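Local coordinates for protein diol-dehydratase (Roseburia inulinivorans, PDB 5I2A) that acts as a B12-independent glycyl radical diol dehydratase, a lyase that removes water from 1,2-propanediol, at residues I9-R14 with S371-L376; K150-T155 with G703-A708; R187-N192 with S201-F206; N432-G437 with Q442-T447. All coordinates share one frame; numbering follows the deposited sequence. Where two conformers were deposited one is given.

Contact 1 (I9-R14 with S371-L376); sequences IAKSDR and SEHVFL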
loop_
_atom_site.group_PDB
_atom_site.type_symbol
_atom_site.label_atom_id
_atom_site.label_comp_id
_atom_site.label_asym_id
_atom_site.label_seq_id
_atom_site.Cartn_x
_atom_site.Cartn_y
_atom_site.Cartn_z
ATOM N N ILE A 9 -17.633 -34.152 36.430
ATOM C CA ILE A 9 -16.345 -34.607 36.938
ATOM C C ILE A 9 -15.895 -33.705 38.087
ATOM O O ILE A 9 -16.187 -32.513 38.089
ATOM C CB ILE A 9 -15.303 -34.623 35.806
ATOM C CG1 ILE A 9 -15.736 -35.611 34.721
ATOM C CG2 ILE A 9 -13.941 -34.992 36.319
ATOM C CD1 ILE A 9 -14.999 -35.441 33.413
ATOM N N ALA A 10 -15.217 -34.276 39.080
ATOM C CA ALA A 10 -14.866 -33.532 40.286
ATOM C C ALA A 10 -13.916 -32.382 39.990
ATOM O O ALA A 10 -13.182 -32.397 38.999
ATOM C CB ALA A 10 -14.247 -34.465 41.335
ATOM N N LYS A 11 -13.952 -31.389 40.862
ATOM C CA LYS A 11 -13.107 -30.222 40.760
ATOM C C LYS A 11 -11.861 -30.360 41.634
ATOM O O LYS A 11 -11.967 -30.589 42.834
ATOM C CB LYS A 11 -13.897 -28.971 41.158
ATOM C CG LYS A 11 -13.061 -27.681 41.172
ATOM C CD LYS A 11 -13.940 -26.442 41.280
ATOM C CE LYS A 11 -13.769 -25.735 42.594
ATOM N NZ LYS A 11 -14.084 -24.286 42.485
ATOM N N SER A 12 -10.689 -30.204 41.028
ATOM C CA SER A 12 -9.423 -30.195 41.760
ATOM C C SER A 12 -9.280 -28.979 42.679
ATOM O O SER A 12 -9.774 -27.892 42.369
ATOM C CB SER A 12 -8.251 -30.236 40.781
ATOM O OG SER A 12 -7.027 -29.944 41.432
ATOM N N ASP A 13 -8.583 -29.165 43.799
ATOM C CA ASP A 13 -8.412 -28.092 44.775
ATOM C C ASP A 13 -7.462 -27.015 44.252
ATOM O O ASP A 13 -7.402 -25.911 44.794
ATOM C CB ASP A 13 -7.907 -28.648 46.122
ATOM C CG ASP A 13 -6.507 -29.251 46.036
ATOM O OD1 ASP A 13 -6.184 -29.916 45.028
ATOM O OD2 ASP A 13 -5.723 -29.057 46.988
ATOM N N ARG A 14 -6.727 -27.343 43.195
ATOM C CA ARG A 14 -5.842 -26.379 42.532
ATOM C C ARG A 14 -6.610 -25.164 41.997
ATOM O O ARG A 14 -6.134 -24.038 42.068
ATOM C CB ARG A 14 -5.098 -27.063 41.374
ATOM C CG ARG A 14 -4.070 -26.195 40.647
ATOM C CD ARG A 14 -3.676 -26.830 39.315
ATOM N NE ARG A 14 -3.434 -28.266 39.439
ATOM C CZ ARG A 14 -2.239 -28.815 39.632
ATOM N NH1 ARG A 14 -1.157 -28.052 39.713
ATOM N NH2 ARG A 14 -2.124 -30.128 39.742
ATOM N N SER A 371 -16.965 -24.141 33.337
ATOM C CA SER A 371 -17.558 -22.844 33.670
ATOM C C SER A 371 -18.115 -22.822 35.104
ATOM O O SER A 371 -18.048 -21.811 35.792
ATOM C CB SER A 371 -18.664 -22.504 32.670
ATOM O OG SER A 371 -18.127 -22.226 31.392
ATOM N N GLU A 372 -18.672 -23.946 35.546
ATOM C CA GLU A 372 -19.192 -24.042 36.907
ATOM C C GLU A 372 -18.037 -24.106 37.910
ATOM O O GLU A 372 -18.067 -23.444 38.936
ATOM C CB GLU A 372 -20.104 -25.267 37.043
ATOM C CG GLU A 372 -20.872 -25.348 38.327
ATOM C CD GLU A 372 -22.024 -26.348 38.240
ATOM O OE1 GLU A 372 -21.966 -27.270 37.390
ATOM O OE2 GLU A 372 -22.995 -26.201 39.013
ATOM N N HIS A 373 -17.013 -24.890 37.590
ATOM C CA HIS A 373 -15.839 -25.027 38.446
ATOM C C HIS A 373 -15.107 -23.700 38.659
ATOM O O HIS A 373 -14.852 -23.289 39.789
ATOM C CB HIS A 373 -14.853 -26.039 37.853
ATOM C CG HIS A 373 -15.233 -27.471 38.074
ATOM N ND1 HIS A 373 -14.442 -28.521 37.647
ATOM C CD2 HIS A 373 -16.321 -28.032 38.649
ATOM C CE1 HIS A 373 -15.017 -29.662 37.973
ATOM N NE2 HIS A 373 -16.160 -29.394 38.581
ATOM N N VAL A 374 -14.761 -23.036 37.563
ATOM C CA VAL A 374 -13.945 -21.834 37.643
ATOM C C VAL A 374 -14.807 -20.642 38.025
ATOM O O VAL A 374 -14.378 -19.781 38.768
ATOM C CB VAL A 374 -13.204 -21.575 36.307
ATOM C CG1 VAL A 374 -12.415 -20.280 36.361
ATOM C CG2 VAL A 374 -12.272 -22.755 36.004
ATOM N N PHE A 375 -16.034 -20.626 37.512
ATOM C CA PHE A 375 -17.030 -19.595 37.797
ATOM C C PHE A 375 -16.511 -18.164 37.617
ATOM O O PHE A 375 -16.793 -17.286 38.430
ATOM C CB PHE A 375 -17.601 -19.769 39.215
ATOM C CG PHE A 375 -19.088 -19.525 39.295
ATOM C CD1 PHE A 375 -19.985 -20.556 39.082
ATOM C CD2 PHE A 375 -19.585 -18.259 39.541
ATOM C CE1 PHE A 375 -21.347 -20.333 39.138
ATOM C CE2 PHE A 375 -20.943 -18.028 39.592
ATOM C CZ PHE A 375 -21.827 -19.065 39.387
ATOM N N LEU A 376 -15.776 -17.942 36.530
ATOM C CA LEU A 376 -15.257 -16.621 36.177
ATOM C C LEU A 376 -15.989 -16.116 34.924
ATOM O O LEU A 376 -16.711 -16.881 34.296
ATOM C CB LEU A 376 -13.747 -16.699 35.943
ATOM C CG LEU A 376 -12.927 -16.788 37.231
ATOM C CD1 LEU A 376 -11.435 -16.804 36.893
ATOM C CD2 LEU A 376 -13.285 -15.631 38.184
HETATM O O HOH W 1 -18.160 -30.929 39.364
HETATM O O HOH W 2 -17.293 -23.796 41.691
#

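Contact 2 (K150-T155 with G703-A708); sequences KHNFFT and GAQTGA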
loop_
_atom_site.group_PDB
_atom_site.type_symbol
_atom_site.label_atom_id
_atom_site.label_comp_id
_atom_site.label_asym_id
_atom_site.label_seq_id
_atom_site.Cartn_x
_atom_site.Cartn_y
_atom_site.Cartn_z
ATOM N N LYS A 150 -18.768 13.402 15.901
ATOM C CA LYS A 150 -18.728 14.475 16.892
ATOM C C LYS A 150 -20.111 14.649 17.530
ATOM O O LYS A 150 -20.232 14.942 18.711
ATOM C CB LYS A 150 -18.246 15.775 16.238
ATOM C CG LYS A 150 -18.186 16.991 17.153
ATOM C CD LYS A 150 -17.588 18.195 16.412
ATOM C CE LYS A 150 -18.427 19.459 16.582
ATOM N NZ LYS A 150 -18.640 19.824 18.015
ATOM N N HIS A 151 -21.150 14.407 16.746
ATOM C CA HIS A 151 -22.511 14.491 17.249
ATOM C C HIS A 151 -23.085 13.121 17.624
ATOM O O HIS A 151 -24.303 12.953 17.760
ATOM C CB HIS A 151 -23.388 15.197 16.218
ATOM C CG HIS A 151 -23.066 16.652 16.075
ATOM N ND1 HIS A 151 -23.635 17.619 16.878
ATOM C CD2 HIS A 151 -22.207 17.301 15.253
ATOM C CE1 HIS A 151 -23.154 18.804 16.541
ATOM N NE2 HIS A 151 -22.292 18.641 15.552
ATOM N N ASN A 152 -22.187 12.151 17.789
ATOM C CA ASN A 152 -22.527 10.856 18.376
ATOM C C ASN A 152 -23.627 10.066 17.657
ATOM O O ASN A 152 -24.440 9.406 18.304
ATOM C CB ASN A 152 -22.926 11.053 19.840
ATOM C CG ASN A 152 -21.838 11.728 20.642
ATOM O OD1 ASN A 152 -20.671 11.381 20.523
ATOM N ND2 ASN A 152 -22.212 12.712 21.442
ATOM N N PHE A 153 -23.652 10.122 16.330
ATOM C CA PHE A 153 -24.543 9.237 15.582
ATOM C C PHE A 153 -24.059 7.799 15.690
ATOM O O PHE A 153 -24.866 6.880 15.763
ATOM C CB PHE A 153 -24.649 9.666 14.115
ATOM C CG PHE A 153 -25.495 10.882 13.929
ATOM C CD1 PHE A 153 -26.859 10.766 13.778
ATOM C CD2 PHE A 153 -24.933 12.141 13.963
ATOM C CE1 PHE A 153 -27.642 11.886 13.642
ATOM C CE2 PHE A 153 -25.711 13.273 13.816
ATOM C CZ PHE A 153 -27.059 13.151 13.661
ATOM N N PHE A 154 -22.736 7.626 15.700
ATOM C CA PHE A 154 -22.111 6.317 15.795
ATOM C C PHE A 154 -20.682 6.464 16.319
ATOM O O PHE A 154 -20.111 7.544 16.264
ATOM C CB PHE A 154 -22.107 5.601 14.423
ATOM C CG PHE A 154 -21.389 6.368 13.336
ATOM C CD1 PHE A 154 -20.012 6.264 13.184
ATOM C CD2 PHE A 154 -22.089 7.198 12.477
ATOM C CE1 PHE A 154 -19.345 6.969 12.194
ATOM C CE2 PHE A 154 -21.425 7.914 11.478
ATOM C CZ PHE A 154 -20.056 7.809 11.342
ATOM N N THR A 155 -20.107 5.385 16.829
ATOM C CA THR A 155 -18.675 5.377 17.125
ATOM C C THR A 155 -18.007 4.129 16.556
ATOM O O THR A 155 -18.443 3.014 16.821
ATOM C CB THR A 155 -18.365 5.469 18.648
ATOM O OG1 THR A 155 -16.980 5.169 18.854
ATOM C CG2 THR A 155 -19.202 4.473 19.460
ATOM N N GLY A 703 -26.976 5.894 25.292
ATOM C CA GLY A 703 -28.143 6.533 25.871
ATOM C C GLY A 703 -27.824 7.871 26.540
ATOM O O GLY A 703 -28.633 8.799 26.509
ATOM N N ALA A 704 -26.639 7.967 27.134
ATOM C CA ALA A 704 -26.192 9.207 27.758
ATOM C C ALA A 704 -25.992 10.320 26.721
ATOM O O ALA A 704 -25.903 11.481 27.078
ATOM C CB ALA A 704 -24.900 8.973 28.552
ATOM N N GLN A 705 -25.942 9.958 25.440
ATOM C CA GLN A 705 -25.722 10.924 24.365
ATOM C C GLN A 705 -27.024 11.246 23.658
ATOM O O GLN A 705 -27.057 11.934 22.643
ATOM C CB GLN A 705 -24.695 10.382 23.363
ATOM C CG GLN A 705 -23.302 10.264 23.960
ATOM C CD GLN A 705 -22.380 9.401 23.124
ATOM O OE1 GLN A 705 -22.823 8.614 22.292
ATOM N NE2 GLN A 705 -21.093 9.563 23.332
ATOM N N THR A 706 -28.102 10.721 24.209
ATOM C CA THR A 706 -29.390 10.761 23.554
ATOM C C THR A 706 -30.365 11.543 24.406
ATOM O O THR A 706 -30.536 11.227 25.586
ATOM C CB THR A 706 -29.924 9.338 23.333
ATOM O OG1 THR A 706 -28.928 8.573 22.642
ATOM C CG2 THR A 706 -31.232 9.346 22.560
ATOM N N GLY A 707 -31.007 12.547 23.820
ATOM C CA GLY A 707 -32.068 13.257 24.525
ATOM C C GLY A 707 -33.279 12.376 24.824
ATOM O O GLY A 707 -33.323 11.185 24.479
ATOM N N ALA A 708 -34.274 12.961 25.472
ATOM C CA ALA A 708 -35.521 12.250 25.742
ATOM C C ALA A 708 -36.183 11.796 24.443
ATOM O O ALA A 708 -36.110 12.489 23.430
ATOM C CB ALA A 708 -36.466 13.130 26.529
HETATM O O HOH W 3 -24.885 7.973 20.587
HETATM O O HOH W 4 -25.055 13.530 21.940
#

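Contact 3 (R187-N192 with S201-F206); sequences RKEMEN and STKMCF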
loop_
_atom_site.group_PDB
_atom_site.type_symbol
_atom_site.label_atom_id
_atom_site.label_comp_id
_atom_site.label_asym_id
_atom_site.label_seq_id
_atom_site.Cartn_x
_atom_site.Cartn_y
_atom_site.Cartn_z
ATOM N N ARG A 187 6.003 -23.285 2.502
ATOM C CA ARG A 187 7.105 -23.607 1.608
ATOM C C ARG A 187 6.606 -24.268 0.332
ATOM O O ARG A 187 7.125 -24.008 -0.744
ATOM C CB ARG A 187 8.132 -24.490 2.323
ATOM C CG ARG A 187 8.814 -23.740 3.451
ATOM C CD ARG A 187 10.150 -24.323 3.852
ATOM N NE ARG A 187 10.846 -23.433 4.779
ATOM C CZ ARG A 187 10.808 -23.558 6.102
ATOM N NH1 ARG A 187 10.106 -24.545 6.648
ATOM N NH2 ARG A 187 11.474 -22.712 6.875
ATOM N N LYS A 188 5.573 -25.091 0.440
ATOM C CA LYS A 188 4.995 -25.692 -0.745
ATOM C C LYS A 188 4.347 -24.627 -1.648
ATOM O O LYS A 188 4.441 -24.714 -2.872
ATOM C CB LYS A 188 3.977 -26.761 -0.393
ATOM C CG LYS A 188 3.663 -27.669 -1.574
ATOM C CD LYS A 188 4.414 -28.998 -1.452
ATOM C CE LYS A 188 4.657 -29.663 -2.808
ATOM N NZ LYS A 188 5.967 -29.292 -3.417
ATOM N N GLU A 189 3.708 -23.619 -1.059
ATOM C CA GLU A 189 3.119 -22.554 -1.879
ATOM C C GLU A 189 4.216 -21.701 -2.532
ATOM O O GLU A 189 4.068 -21.246 -3.664
ATOM C CB GLU A 189 2.187 -21.674 -1.049
ATOM C CG GLU A 189 1.544 -20.559 -1.846
ATOM C CD GLU A 189 0.632 -21.088 -2.944
ATOM O OE1 GLU A 189 0.029 -22.163 -2.750
ATOM O OE2 GLU A 189 0.528 -20.435 -3.995
ATOM N N MET A 190 5.321 -21.504 -1.818
ATOM C CA MET A 190 6.463 -20.775 -2.367
ATOM C C MET A 190 6.955 -21.367 -3.692
ATOM O O MET A 190 7.402 -20.638 -4.584
ATOM C CB MET A 190 7.603 -20.758 -1.363
ATOM C CG MET A 190 7.387 -19.799 -0.210
ATOM S SD MET A 190 8.794 -19.861 0.909
ATOM C CE MET A 190 8.496 -18.396 1.903
ATOM N N GLU A 191 6.851 -22.690 -3.814
ATOM C CA GLU A 191 7.262 -23.394 -5.024
ATOM C C GLU A 191 6.414 -23.036 -6.238
ATOM O O GLU A 191 6.868 -23.185 -7.366
ATOM C CB GLU A 191 7.226 -24.909 -4.794
ATOM C CG GLU A 191 8.380 -25.396 -3.944
ATOM C CD GLU A 191 8.216 -26.833 -3.459
ATOM O OE1 GLU A 191 8.812 -27.173 -2.415
ATOM O OE2 GLU A 191 7.500 -27.619 -4.110
ATOM N N ASN A 192 5.190 -22.567 -6.012
ATOM C CA ASN A 192 4.349 -22.104 -7.107
ATOM C C ASN A 192 4.710 -20.692 -7.601
ATOM O O ASN A 192 4.168 -20.234 -8.599
ATOM C CB ASN A 192 2.872 -22.120 -6.703
ATOM C CG ASN A 192 2.350 -23.515 -6.418
ATOM O OD1 ASN A 192 2.779 -24.494 -7.028
ATOM N ND2 ASN A 192 1.408 -23.611 -5.484
ATOM N N SER A 201 7.241 -10.326 -5.601
ATOM C CA SER A 201 7.838 -9.579 -4.490
ATOM C C SER A 201 6.940 -9.554 -3.242
ATOM O O SER A 201 7.400 -9.786 -2.127
ATOM C CB SER A 201 8.163 -8.143 -4.906
ATOM O OG SER A 201 9.262 -8.085 -5.795
ATOM N N THR A 202 5.665 -9.260 -3.440
ATOM C CA THR A 202 4.754 -9.073 -2.327
ATOM C C THR A 202 4.257 -10.412 -1.779
ATOM O O THR A 202 4.118 -10.573 -0.571
ATOM C CB THR A 202 3.547 -8.207 -2.736
ATOM O OG1 THR A 202 2.975 -8.732 -3.944
ATOM C CG2 THR A 202 3.985 -6.734 -2.957
ATOM N N LYS A 203 3.987 -11.366 -2.666
ATOM C CA LYS A 203 3.553 -12.688 -2.228
ATOM C C LYS A 203 4.655 -13.349 -1.408
ATOM O O LYS A 203 4.406 -13.867 -0.316
ATOM C CB LYS A 203 3.162 -13.586 -3.416
ATOM C CG LYS A 203 2.824 -15.029 -3.020
ATOM C CD LYS A 203 1.975 -15.755 -4.077
ATOM C CE LYS A 203 1.482 -17.118 -3.555
ATOM N NZ LYS A 203 0.708 -17.905 -4.574
ATOM N N MET A 204 5.875 -13.324 -1.928
ATOM C CA MET A 204 6.973 -14.016 -1.262
ATOM C C MET A 204 7.340 -13.323 0.034
ATOM O O MET A 204 7.666 -13.990 0.996
ATOM C CB MET A 204 8.196 -14.125 -2.172
ATOM C CG MET A 204 8.040 -15.166 -3.282
ATOM S SD MET A 204 7.897 -16.854 -2.619
ATOM C CE MET A 204 9.299 -16.842 -1.525
ATOM N N CYS A 205 7.267 -11.992 0.077
ATOM C CA CYS A 205 7.506 -11.301 1.340
ATOM C C CYS A 205 6.495 -11.760 2.418
ATOM O O CYS A 205 6.867 -12.005 3.558
ATOM C CB CYS A 205 7.434 -9.784 1.167
ATOM S SG CYS A 205 7.968 -8.841 2.627
ATOM N N PHE A 206 5.223 -11.854 2.049
ATOM C CA PHE A 206 4.179 -12.287 2.981
ATOM C C PHE A 206 4.427 -13.721 3.450
ATOM O O PHE A 206 4.361 -14.006 4.640
ATOM C CB PHE A 206 2.797 -12.169 2.332
ATOM C CG PHE A 206 1.687 -12.732 3.163
ATOM C CD1 PHE A 206 1.284 -12.106 4.331
ATOM C CD2 PHE A 206 1.044 -13.900 2.778
ATOM C CE1 PHE A 206 0.259 -12.638 5.104
ATOM C CE2 PHE A 206 0.015 -14.428 3.541
ATOM C CZ PHE A 206 -0.373 -13.800 4.708
#

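Contact 4 (N432-G437 with Q442-T447); sequences NYNIIG and QVPGKT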
loop_
_atom_site.group_PDB
_atom_site.type_symbol
_atom_site.label_atom_id
_atom_site.label_comp_id
_atom_site.label_asym_id
_atom_site.label_seq_id
_atom_site.Cartn_x
_atom_site.Cartn_y
_atom_site.Cartn_z
ATOM N N ASN A 432 -20.774 -25.864 10.237
ATOM C CA ASN A 432 -19.664 -25.878 11.160
ATOM C C ASN A 432 -19.456 -24.520 11.826
ATOM O O ASN A 432 -18.372 -24.227 12.312
ATOM C CB ASN A 432 -18.386 -26.306 10.443
ATOM C CG ASN A 432 -17.287 -26.664 11.411
ATOM O OD1 ASN A 432 -17.531 -27.372 12.375
ATOM N ND2 ASN A 432 -16.083 -26.130 11.192
ATOM N N TYR A 433 -20.484 -23.686 11.856
ATOM C CA TYR A 433 -20.284 -22.333 12.385
ATOM C C TYR A 433 -19.992 -22.312 13.886
ATOM O O TYR A 433 -20.371 -23.223 14.639
ATOM C CB TYR A 433 -21.498 -21.442 12.084
ATOM C CG TYR A 433 -22.650 -21.562 13.067
ATOM C CD1 TYR A 433 -22.709 -20.757 14.203
ATOM C CD2 TYR A 433 -23.691 -22.455 12.849
ATOM C CE1 TYR A 433 -23.759 -20.849 15.099
ATOM C CE2 TYR A 433 -24.751 -22.562 13.751
ATOM C CZ TYR A 433 -24.774 -21.749 14.878
ATOM O OH TYR A 433 -25.812 -21.834 15.781
ATOM N N ASN A 434 -19.320 -21.260 14.331
ATOM C CA ASN A 434 -19.370 -20.947 15.750
ATOM C C ASN A 434 -19.654 -19.462 15.923
ATOM O O ASN A 434 -19.901 -18.751 14.943
ATOM C CB ASN A 434 -18.090 -21.378 16.474
ATOM C CG ASN A 434 -16.841 -20.715 15.931
ATOM O OD1 ASN A 434 -16.056 -21.338 15.227
ATOM N ND2 ASN A 434 -16.627 -19.457 16.299
ATOM N N ILE A 435 -19.655 -19.006 17.163
ATOM C CA ILE A 435 -19.964 -17.617 17.459
ATOM C C ILE A 435 -18.667 -16.845 17.748
ATOM O O ILE A 435 -17.733 -17.372 18.337
ATOM C CB ILE A 435 -20.949 -17.500 18.645
ATOM C CG1 ILE A 435 -22.313 -18.106 18.278
ATOM C CG2 ILE A 435 -21.131 -16.042 19.092
ATOM C CD1 ILE A 435 -23.011 -17.451 17.060
ATOM N N ILE A 436 -18.614 -15.611 17.272
ATOM C CA ILE A 436 -17.519 -14.700 17.538
ATOM C C ILE A 436 -17.967 -13.701 18.584
ATOM O O ILE A 436 -19.048 -13.130 18.451
ATOM C CB ILE A 436 -17.101 -13.921 16.264
ATOM C CG1 ILE A 436 -16.656 -14.884 15.145
ATOM C CG2 ILE A 436 -16.054 -12.844 16.600
ATOM C CD1 ILE A 436 -15.406 -15.696 15.454
ATOM N N GLY A 437 -17.132 -13.463 19.597
ATOM C CA GLY A 437 -17.382 -12.390 20.541
ATOM C C GLY A 437 -18.688 -12.522 21.318
ATOM O O GLY A 437 -18.811 -13.381 22.186
ATOM N N GLN A 442 -19.939 -17.116 12.379
ATOM C CA GLN A 442 -18.940 -17.101 11.333
ATOM C C GLN A 442 -18.568 -18.536 10.959
ATOM O O GLN A 442 -18.668 -19.453 11.783
ATOM C CB GLN A 442 -17.711 -16.349 11.817
ATOM C CG GLN A 442 -16.447 -16.700 11.182
ATOM C CD GLN A 442 -15.224 -16.119 11.851
ATOM O OE1 GLN A 442 -14.425 -16.823 12.477
ATOM N NE2 GLN A 442 -15.134 -14.804 11.802
ATOM N N VAL A 443 -18.163 -18.735 9.711
ATOM C CA VAL A 443 -17.483 -19.965 9.293
ATOM C C VAL A 443 -16.046 -19.880 9.774
ATOM O O VAL A 443 -15.301 -19.015 9.338
ATOM C CB VAL A 443 -17.527 -20.144 7.759
ATOM C CG1 VAL A 443 -16.686 -21.353 7.327
ATOM C CG2 VAL A 443 -18.980 -20.266 7.287
ATOM N N PRO A 444 -15.651 -20.758 10.694
ATOM C CA PRO A 444 -14.334 -20.608 11.319
ATOM C C PRO A 444 -13.193 -20.930 10.364
ATOM O O PRO A 444 -13.362 -21.762 9.495
ATOM C CB PRO A 444 -14.373 -21.630 12.477
ATOM C CG PRO A 444 -15.320 -22.659 12.019
ATOM C CD PRO A 444 -16.378 -21.928 11.206
ATOM N N GLY A 445 -12.069 -20.248 10.525
ATOM C CA GLY A 445 -10.864 -20.528 9.777
ATOM C C GLY A 445 -10.873 -20.047 8.335
ATOM O O GLY A 445 -9.963 -20.367 7.584
ATOM N N LYS A 446 -11.895 -19.289 7.948
ATOM C CA LYS A 446 -12.058 -18.852 6.562
ATOM C C LYS A 446 -12.524 -17.401 6.426
ATOM O O LYS A 446 -12.817 -16.937 5.321
ATOM C CB LYS A 446 -13.077 -19.755 5.836
ATOM C CG LYS A 446 -12.662 -21.225 5.719
ATOM C CD LYS A 446 -13.649 -22.033 4.873
ATOM C CE LYS A 446 -13.157 -23.461 4.703
ATOM N NZ LYS A 446 -14.042 -24.244 3.802
ATOM N N THR A 447 -12.606 -16.694 7.546
ATOM C CA THR A 447 -13.330 -15.431 7.578
ATOM C C THR A 447 -12.535 -14.288 8.211
ATOM O O THR A 447 -11.828 -14.472 9.211
ATOM C CB THR A 447 -14.678 -15.607 8.335
ATOM O OG1 THR A 447 -15.450 -16.646 7.706
ATOM C CG2 THR A 447 -15.501 -14.305 8.356
HETATM O O HOH W 5 -14.880 -24.194 9.026
#

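Contact 1 (I9-R14 with S371-L376)
Lys11 lays its aliphatic chain over one face of the His373 imidazole. Its CB sits 3.4 Å from the ring centroid and only 7° off the ring normal, a clear CH-pi contact. Because CG of Lys11 is anti to the backbone N (chi1 176°), the chain runs on across the ring toward CB of His373, then bends at chi3 so that NZ donates to His373 O over 3.0 Å. That donor reaches the oxygen from a direction tilted out of the carbonyl plane. Lysine suits the place twice over: its methylenes cover an aromatic face, and its ammonium meets a carbonyl of the last helical turn, where the helix dipole would probably add to the attraction.

At the edge of the imidazole Ile9 O lies in the ring plane, 3.1 Å from His373 CE1. One water ties the two residues again, giving a hydrogen to Ile9 O at 2.8 Å and lying 2.6 Å from His373 NE2. A second water donates to Glu372 O and receives a weak bond from Lys11 NZ. The other ring nitrogen, ND1, is hydrogen-bonded to Asp317, which probably helps to hold the ring in the rotation that turns a face to Lys11.

Further out, Ser12 OG accepts from Arg14 N, a capping bond 3.2 Å long ahead of helix 14-22, and the same hydroxyl is hydrogen-bonded to Glu314. Phe375, with positive phi, takes the chain out of helix 362-374. Helix 309-323 carries Glu314 and Asp317 and packs against Ile9 and His373, while Val374 lies on Ile15 and Val19 of helix 14-22.

Contact 2 (K150-T155 with G703-A708)
Asn152 and Gln705 meet amide on amide. The two planar groups are only 7° from parallel and stacked, with CG of Asn152 3.4 Å from CD of Gln705, although the side chains themselves cross at about a right angle. OD1 of Asn152 comes within 3.4 Å of NE2 of Gln705, but the angle is too poor for a hydrogen bond; a partly negative oxygen near a partly positive nitrogen nevertheless probably makes the stack favourable. Gln705 reaches across because its chain runs extended beyond CG (chi2 165°), long enough to bring its amide over the face of the asparagine amide.

Hydrogen bonding is left to water. One molecule donates both to Asn152 O, at 2.7 Å, and to Gln705 OE1, at 2.8 Å. Another accepts from Asn152 ND2 over 3.0 Å and donates to Gln705 O over 2.7 Å. Each residue therefore takes part with its side-chain amide and its backbone carbonyl. With an alanine in place of Gln705, the asparagine amide would probably lose its stacking partner and be freer to turn, and the first water would lose one of its two acceptors.

Backbone bonds shape both partners. A type I turn from Gly703 to Thr706, closed by Thr706 N to Gly703 O, starts at the last residue of helix 699-703 and has Gln705 as its third residue. Asn152, with positive phi (58°), a conformation asparagine tolerates better than most residues, is the C-prime residue of a Schellman motif: Phe153 N bonds to Ala148 O and Asn152 N to Met149 O, ending helix 143-150 just before strand 154-155.

Contact 3 (R187-N192 with S201-F206)
A surface contact between two helices consecutive in the chain brings Glu189 and Met190, on the last turn of helix 171-190, against Lys203 and Met204, on the first turns of helix 200-233. Its polar half is a salt bridge in which Lys203 NZ donates to Glu189 OE2 over 2.6 Å. The lysine chain is fully extended, whereas the glutamate bends at chi2 (64°), swinging its carboxylate round to the ammonium. OE2 is met on its anti side, 20° out of the carboxylate plane. The other oxygen, OE1, receives a weak bond from Asn192 ND2 at 3.4 Å, and Lys203 NZ has a second acceptor in Lys536 O. An alanine at Glu189 would probably leave the ammonium of Lys203 without its countercharge and Asn192 ND2 without this acceptor.

Beside the charges lies a thioether pair. Met190 is extended beyond CG, and Met204, bent at chi2 and chi3, brings its CE to 3.8 Å from Met190 CG. Flexible, unbranched methionine suits the interface between the helices, since it can follow the contour of its partner; Met190 also packs on Leu207 and Leu211.

On helix 200-233, Ser201 bonds by OG to Tyr140 O of the second subunit. Two helices running in opposite senses and joined by a short link make an alpha-alpha hairpin, here closed at its looped end by a salt bridge and a methionine contact.

Contact 4 (N432-G437 with Q442-T447)
Gln442 O is met by two groups of 432-437: Asn434 N donates to it over 3.2 Å, and the CA-H of Tyr433 approaches with CA at 3.4 Å. The return bond, Gln442 N to Asn434 O at 3.0 Å, completes an antiparallel hydrogen-bonded pair. The strands 434-436 and 440-442 form a two-stranded hairpin. In glycyl radical dehydratases and several of their relatives the loop bearing the thiyl-forming cysteine reads Gly-Cys-Val-Glu-Pro, and the tip of this hairpin, which begins at Gly437, is consistent with that loop.

Beside the pair, Ile436 packs CD1 on the amide of Gln442, 3.3 Å from OE1. That buried amide is satisfied at both ends, OE1 by Thr168 N and NE2 by His451. Asn434 CG stands between its own N and carbonyl carbon (chi1 60°), which sets OD1 3.2 Å from Pro444 CB, while ND2 bonds to Thr168. Pro444 CD also lies against Asn432 O. A water accepts from Asn432 ND2 at 3.1 Å and donates to Pro444 O at 2.9 Å; OD1 of Asn432 goes to Arg289. Proline and glycine suit the type II turn Val443-Lys446, where Gly445 has positive phi, and Thr447 OG1 bonds back to Val443 O.

The four contacts share no helix or strand and nowhere touch. Contact 4 is buried and relies on direct backbone pairing, with the buried amides of Asn434 and Gln442 bonded to other parts of the protein. Contact 1 is partly buried and mixes one direct bond with ring packing and water, whereas contacts 2 and 3 lie at the surface, the first joined through waters and stacked amides, the second through opposite charges and methionines. Contacts 1 and 2 bring together parts 357 and 548 residues apart, each involving a helix end; contacts 3 and 4 are local hairpins, one helical and one of strands, whose nearest atoms are about 12 Å apart. Both are nested inside the loop closed by contact 2.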